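Local coordinates for hypothetical protein Atu2299 (Agrobacterium tumefaciens, PDB 2HLY) that is of unknown function but belongs to the DUF2026 family, whose kinship with the CA clan of peptidases suggests a papain-like fold, at residues 10-23 with 195-207. Residues are numbered along the deposited sequence; the frame is centred on the assembly and turned at random.
Sequences QTDYFRIYRVINSL and TVPLTGEMLTGAW
Arg18, Ser22 and Phe14, on one side of the N-terminal helix 10-24, hold the C-terminal tail, which leaves the beta hairpin 183-197 and runs back along the helix in roughly the opposite direction. Polar bonds fix the middle of the tail. The Arg18 chain, bent at chi3 (-60°), brings its guanidinium end-on to Glu201 O, which accepts from NH1 at 2.8 Å and from NH2 at 2.9 Å, both within the guanidinium plane. NH1 also donates to Thr199 O, approaching from above that carbonyl's plane. Two backbone carbonyls, before and after Gly200, are thus tied to one side chain. Asn21 ND2 donates to Thr199 OG1 (3.1 Å), which lies near the Asn21 amide plane. Apolar packing carries the far half: Leu203 CB sits over the centre of the Phe14 ring, 3.8 Å from its centroid, a CH-pi contact, while Leu203 CD1 lies over one guanidinium face of Arg18 and also touches Tyr17. Waters bridge Gln10 NE2 to Gly205 N and Ser22 O to Pro197 O. Beyond, Gly205 and Trp207 make backbone hydrogen bonds with Met119. Ser22 OG works both ways, accepting from Thr199 N at 2.8 Å and donating to Arg18 O at 2.6 Å.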
loop_
_atom_site.group_PDB
_atom_site.type_symbol
_atom_site.label_atom_id
_atom_site.label_comp_id
_atom_site.label_asym_id
_atom_site.label_seq_id
_atom_site.Cartn_x
_atom_site.Cartn_y
_atom_site.Cartn_z
ATOM N N GLN A 10 -1.623 13.743 -4.638
ATOM C CA GLN A 10 -1.898 12.570 -5.491
ATOM C C GLN A 10 -0.646 12.143 -6.258
ATOM O O GLN A 10 -0.298 10.956 -6.323
ATOM C CB GLN A 10 -3.074 12.838 -6.442
ATOM C CG GLN A 10 -3.330 11.667 -7.369
ATOM C CD GLN A 10 -4.539 11.850 -8.260
ATOM O OE1 GLN A 10 -5.669 11.957 -7.776
ATOM N NE2 GLN A 10 -4.312 11.855 -9.564
ATOM N N THR A 11 0.048 13.111 -6.845
ATOM C CA THR A 11 1.190 12.762 -7.659
ATOM C C THR A 11 2.280 12.078 -6.830
ATOM O O THR A 11 2.949 11.159 -7.310
ATOM C CB THR A 11 1.721 13.980 -8.455
ATOM O OG1 THR A 11 2.563 13.516 -9.521
ATOM C CG2 THR A 11 2.441 14.979 -7.546
ATOM N N ASP A 12 2.420 12.504 -5.575
ATOM C CA ASP A 12 3.432 11.940 -4.671
ATOM C C ASP A 12 3.011 10.557 -4.157
ATOM O O ASP A 12 3.841 9.659 -3.965
ATOM C CB ASP A 12 3.715 12.926 -3.536
ATOM C CG ASP A 12 4.451 14.171 -4.029
ATOM O OD1 ASP A 12 5.301 14.026 -4.937
ATOM O OD2 ASP A 12 4.187 15.284 -3.517
ATOM N N TYR A 13 1.716 10.386 -3.947
ATOM C CA TYR A 13 1.184 9.060 -3.648
ATOM C C TYR A 13 1.576 8.091 -4.762
ATOM O O TYR A 13 2.027 6.974 -4.500
ATOM C CB TYR A 13 -0.332 9.138 -3.518
ATOM C CG TYR A 13 -1.037 7.788 -3.482
ATOM C CD1 TYR A 13 -1.437 7.208 -2.269
ATOM C CD2 TYR A 13 -1.345 7.117 -4.663
ATOM C CE1 TYR A 13 -2.106 5.978 -2.239
ATOM C CE2 TYR A 13 -2.005 5.891 -4.644
ATOM C CZ TYR A 13 -2.403 5.341 -3.437
ATOM O OH TYR A 13 -3.095 4.148 -3.470
ATOM N N PHE A 14 1.389 8.500 -6.019
ATOM C CA PHE A 14 1.777 7.635 -7.120
ATOM C C PHE A 14 3.287 7.389 -7.173
ATOM O O PHE A 14 3.712 6.290 -7.498
ATOM C CB PHE A 14 1.239 8.168 -8.450
ATOM C CG PHE A 14 -0.249 7.997 -8.621
ATOM C CD1 PHE A 14 -0.882 6.798 -8.286
ATOM C CD2 PHE A 14 -1.024 9.045 -9.140
ATOM C CE1 PHE A 14 -2.267 6.641 -8.473
ATOM C CE2 PHE A 14 -2.402 8.890 -9.319
ATOM C CZ PHE A 14 -3.017 7.692 -8.982
ATOM N N ARG A 15 4.095 8.406 -6.864
ATOM C CA ARG A 15 5.562 8.201 -6.772
ATOM C C ARG A 15 5.877 7.092 -5.769
ATOM O O ARG A 15 6.727 6.216 -6.026
ATOM C CB ARG A 15 6.255 9.491 -6.339
ATOM C CG ARG A 15 6.293 10.533 -7.458
ATOM C CD ARG A 15 7.101 11.765 -7.027
ATOM N NE ARG A 15 7.303 12.650 -8.171
ATOM C CZ ARG A 15 8.402 13.373 -8.389
ATOM N NH1 ARG A 15 9.418 13.347 -7.529
ATOM N NH2 ARG A 15 8.478 14.128 -9.474
ATOM N N ILE A 16 5.188 7.115 -4.632
ATOM C CA ILE A 16 5.438 6.127 -3.569
ATOM C C ILE A 16 5.047 4.727 -4.042
ATOM O O ILE A 16 5.821 3.771 -3.925
ATOM C CB ILE A 16 4.714 6.502 -2.248
ATOM C CG1 ILE A 16 5.328 7.787 -1.677
ATOM C CG2 ILE A 16 4.806 5.353 -1.231
ATOM C CD1 ILE A 16 4.525 8.428 -0.526
ATOM N N TYR A 17 3.854 4.617 -4.616
ATOM C CA TYR A 17 3.430 3.350 -5.192
ATOM C C TYR A 17 4.472 2.864 -6.205
ATOM O O TYR A 17 4.895 1.705 -6.158
ATOM C CB TYR A 17 2.029 3.429 -5.841
ATOM C CG TYR A 17 1.794 2.257 -6.778
ATOM C CD1 TYR A 17 1.372 1.015 -6.282
ATOM C CD2 TYR A 17 2.065 2.367 -8.146
ATOM C CE1 TYR A 17 1.207 -0.075 -7.133
ATOM C CE2 TYR A 17 1.890 1.279 -9.011
ATOM C CZ TYR A 17 1.471 0.069 -8.497
ATOM O OH TYR A 17 1.311 -1.031 -9.336
ATOM N N ARG A 18 4.888 3.750 -7.113
ATOM C CA ARG A 18 5.825 3.344 -8.174
ATOM C C ARG A 18 7.149 2.831 -7.599
ATOM O O ARG A 18 7.645 1.791 -8.042
ATOM C CB ARG A 18 6.052 4.483 -9.159
ATOM C CG ARG A 18 6.672 4.005 -10.472
ATOM C CD ARG A 18 6.922 5.174 -11.423
ATOM N NE ARG A 18 5.705 5.914 -11.788
ATOM C CZ ARG A 18 4.844 5.554 -12.741
ATOM N NH1 ARG A 18 5.042 4.440 -13.447
ATOM N NH2 ARG A 18 3.774 6.311 -12.990
ATOM N N VAL A 19 7.684 3.531 -6.599
ATOM C CA VAL A 19 8.938 3.133 -5.959
ATOM C C VAL A 19 8.819 1.737 -5.350
ATOM O O VAL A 19 9.651 0.864 -5.593
ATOM C CB VAL A 19 9.384 4.164 -4.907
ATOM C CG1 VAL A 19 10.483 3.587 -3.995
ATOM C CG2 VAL A 19 9.852 5.432 -5.614
ATOM N N ILE A 20 7.774 1.530 -4.551
ATOM C CA ILE A 20 7.622 0.262 -3.849
ATOM C C ILE A 20 7.377 -0.862 -4.854
ATOM O O ILE A 20 7.966 -1.954 -4.750
ATOM C CB ILE A 20 6.483 0.328 -2.808
ATOM C CG1 ILE A 20 6.756 1.448 -1.801
ATOM C CG2 ILE A 20 6.296 -1.052 -2.147
ATOM C CD1 ILE A 20 5.583 1.769 -0.877
ATOM N N ASN A 21 6.522 -0.593 -5.842
ATOM C CA ASN A 21 6.233 -1.593 -6.868
ATOM C C ASN A 21 7.498 -2.008 -7.605
ATOM O O ASN A 21 7.711 -3.186 -7.908
ATOM C CB ASN A 21 5.240 -1.043 -7.876
ATOM C CG ASN A 21 4.702 -2.110 -8.786
ATOM O OD1 ASN A 21 4.211 -3.147 -8.317
ATOM N ND2 ASN A 21 4.820 -1.887 -10.091
ATOM N N SER A 22 8.343 -1.028 -7.888
ATOM C CA SER A 22 9.576 -1.275 -8.635
ATOM C C SER A 22 10.533 -2.184 -7.860
ATOM O O SER A 22 11.208 -3.038 -8.449
ATOM C CB SER A 22 10.258 0.050 -8.968
ATOM O OG SER A 22 9.403 0.870 -9.756
ATOM N N LEU A 23 10.571 -2.005 -6.544
ATOM C CA LEU A 23 11.428 -2.812 -5.675
ATOM C C LEU A 23 10.872 -4.227 -5.450
ATOM O O LEU A 23 11.637 -5.185 -5.225
ATOM C CB LEU A 23 11.617 -2.095 -4.332
ATOM C CG LEU A 23 12.507 -0.853 -4.392
ATOM C CD1 LEU A 23 12.382 -0.010 -3.132
ATOM C CD2 LEU A 23 13.969 -1.282 -4.609
ATOM N N THR A 195 20.592 -3.544 -11.113
ATOM C CA THR A 195 19.895 -2.311 -11.513
ATOM C C THR A 195 18.395 -2.529 -11.371
ATOM O O THR A 195 17.847 -3.516 -11.865
ATOM C CB THR A 195 20.248 -1.873 -12.954
ATOM O OG1 THR A 195 21.655 -1.615 -13.035
ATOM C CG2 THR A 195 19.497 -0.596 -13.345
ATOM N N VAL A 196 17.739 -1.610 -10.672
ATOM C CA VAL A 196 16.291 -1.686 -10.499
ATOM C C VAL A 196 15.661 -0.456 -11.180
ATOM O O VAL A 196 15.892 0.663 -10.751
ATOM C CB VAL A 196 15.896 -1.769 -8.999
ATOM C CG1 VAL A 196 14.394 -1.944 -8.849
ATOM C CG2 VAL A 196 16.613 -2.934 -8.304
ATOM N N PRO A 197 14.902 -0.667 -12.274
ATOM C CA PRO A 197 14.257 0.460 -12.933
ATOM C C PRO A 197 12.900 0.790 -12.335
ATOM O O PRO A 197 12.234 -0.089 -11.786
ATOM C CB PRO A 197 14.031 -0.065 -14.352
ATOM C CG PRO A 197 13.816 -1.513 -14.174
ATOM C CD PRO A 197 14.616 -1.940 -12.964
ATOM N N LEU A 198 12.480 2.042 -12.458
ATOM C CA LEU A 198 11.099 2.368 -12.115
ATOM C C LEU A 198 10.162 1.672 -13.094
ATOM O O LEU A 198 10.420 1.660 -14.303
ATOM C CB LEU A 198 10.880 3.878 -12.180
ATOM C CG LEU A 198 11.427 4.738 -11.039
ATOM C CD1 LEU A 198 11.357 6.226 -11.411
ATOM C CD2 LEU A 198 10.706 4.468 -9.715
ATOM N N THR A 199 9.097 1.063 -12.581
ATOM C CA THR A 199 8.082 0.458 -13.452
ATOM C C THR A 199 7.326 1.562 -14.220
ATOM O O THR A 199 7.396 2.740 -13.861
ATOM C CB THR A 199 7.112 -0.467 -12.667
ATOM O OG1 THR A 199 6.498 0.276 -11.614
ATOM C CG2 THR A 199 7.878 -1.661 -12.064
ATOM N N GLY A 200 6.601 1.180 -15.271
ATOM C CA GLY A 200 6.172 2.161 -16.275
ATOM C C GLY A 200 4.696 2.378 -16.562
ATOM O O GLY A 200 4.351 2.840 -17.644
ATOM N N GLU A 201 3.816 2.078 -15.605
ATOM C CA GLU A 201 2.372 2.301 -15.814
ATOM C C GLU A 201 2.041 3.793 -15.720
ATOM O O GLU A 201 2.649 4.518 -14.934
ATOM C CB GLU A 201 1.539 1.502 -14.792
ATOM C CG GLU A 201 0.021 1.417 -15.092
ATOM C CD GLU A 201 -0.753 0.596 -14.040
ATOM O OE1 GLU A 201 -0.130 0.146 -13.047
ATOM O OE2 GLU A 201 -1.980 0.398 -14.200
ATOM N N MET A 202 1.097 4.241 -16.545
ATOM C CA MET A 202 0.532 5.582 -16.442
ATOM C C MET A 202 -0.541 5.519 -15.370
ATOM O O MET A 202 -1.401 4.636 -15.407
ATOM C CB MET A 202 -0.083 5.998 -17.784
ATOM C CG MET A 202 -0.537 7.432 -17.864
ATOM S SD MET A 202 -0.843 7.894 -19.584
ATOM C CE MET A 202 0.810 8.312 -20.131
ATOM N N LEU A 203 -0.494 6.466 -14.430
ATOM C CA LEU A 203 -1.345 6.416 -13.235
ATOM C C LEU A 203 -2.116 7.703 -13.033
ATOM O O LEU A 203 -1.517 8.777 -12.910
ATOM C CB LEU A 203 -0.479 6.163 -12.009
ATOM C CG LEU A 203 0.200 4.794 -11.946
ATOM C CD1 LEU A 203 1.307 4.811 -10.890
ATOM C CD2 LEU A 203 -0.820 3.683 -11.681
ATOM N N THR A 204 -3.445 7.583 -12.973
ATOM C CA THR A 204 -4.336 8.723 -12.794
ATOM C C THR A 204 -5.546 8.319 -11.953
ATOM O O THR A 204 -5.921 7.145 -11.926
ATOM C CB THR A 204 -4.872 9.260 -14.165
ATOM O OG1 THR A 204 -5.775 8.307 -14.734
ATOM C CG2 THR A 204 -3.729 9.556 -15.163
ATOM N N GLY A 205 -6.159 9.299 -11.303
ATOM C CA GLY A 205 -7.443 9.092 -10.633
ATOM C C GLY A 205 -7.347 8.839 -9.139
ATOM O O GLY A 205 -6.306 8.422 -8.624
ATOM N N ALA A 206 -8.456 9.106 -8.452
ATOM C CA ALA A 206 -8.563 8.879 -7.010
ATOM C C ALA A 206 -9.932 8.330 -6.641
ATOM O O ALA A 206 -10.964 8.792 -7.163
ATOM C CB ALA A 206 -8.306 10.173 -6.246
ATOM N N TRP A 207 -9.938 7.339 -5.755
ATOM C CA TRP A 207 -11.191 6.788 -5.208
ATOM C C TRP A 207 -11.812 7.728 -4.200
ATOM O O TRP A 207 -13.036 7.741 -4.028
ATOM C CB TRP A 207 -10.937 5.448 -4.531
ATOM C CG TRP A 207 -10.527 4.395 -5.495
ATOM C CD1 TRP A 207 -9.360 3.697 -5.492
ATOM C CD2 TRP A 207 -11.280 3.928 -6.622
ATOM N NE1 TRP A 207 -9.341 2.795 -6.532
ATOM C CE2 TRP A 207 -10.494 2.932 -7.261
ATOM C CE3 TRP A 207 -12.536 4.258 -7.166
ATOM C CZ2 TRP A 207 -10.930 2.244 -8.401
ATOM C CZ3 TRP A 207 -12.967 3.584 -8.310
ATOM C CH2 TRP A 207 -12.160 2.597 -8.922
ATOM O OXT TRP A 207 -11.113 8.483 -3.520
HETATM O O HOH W 1 -5.917 12.251 -11.959
HETATM O O HOH W 2 2.006 -0.579 -11.989
HETATM O O HOH W 3 11.678 -2.711 -11.241
#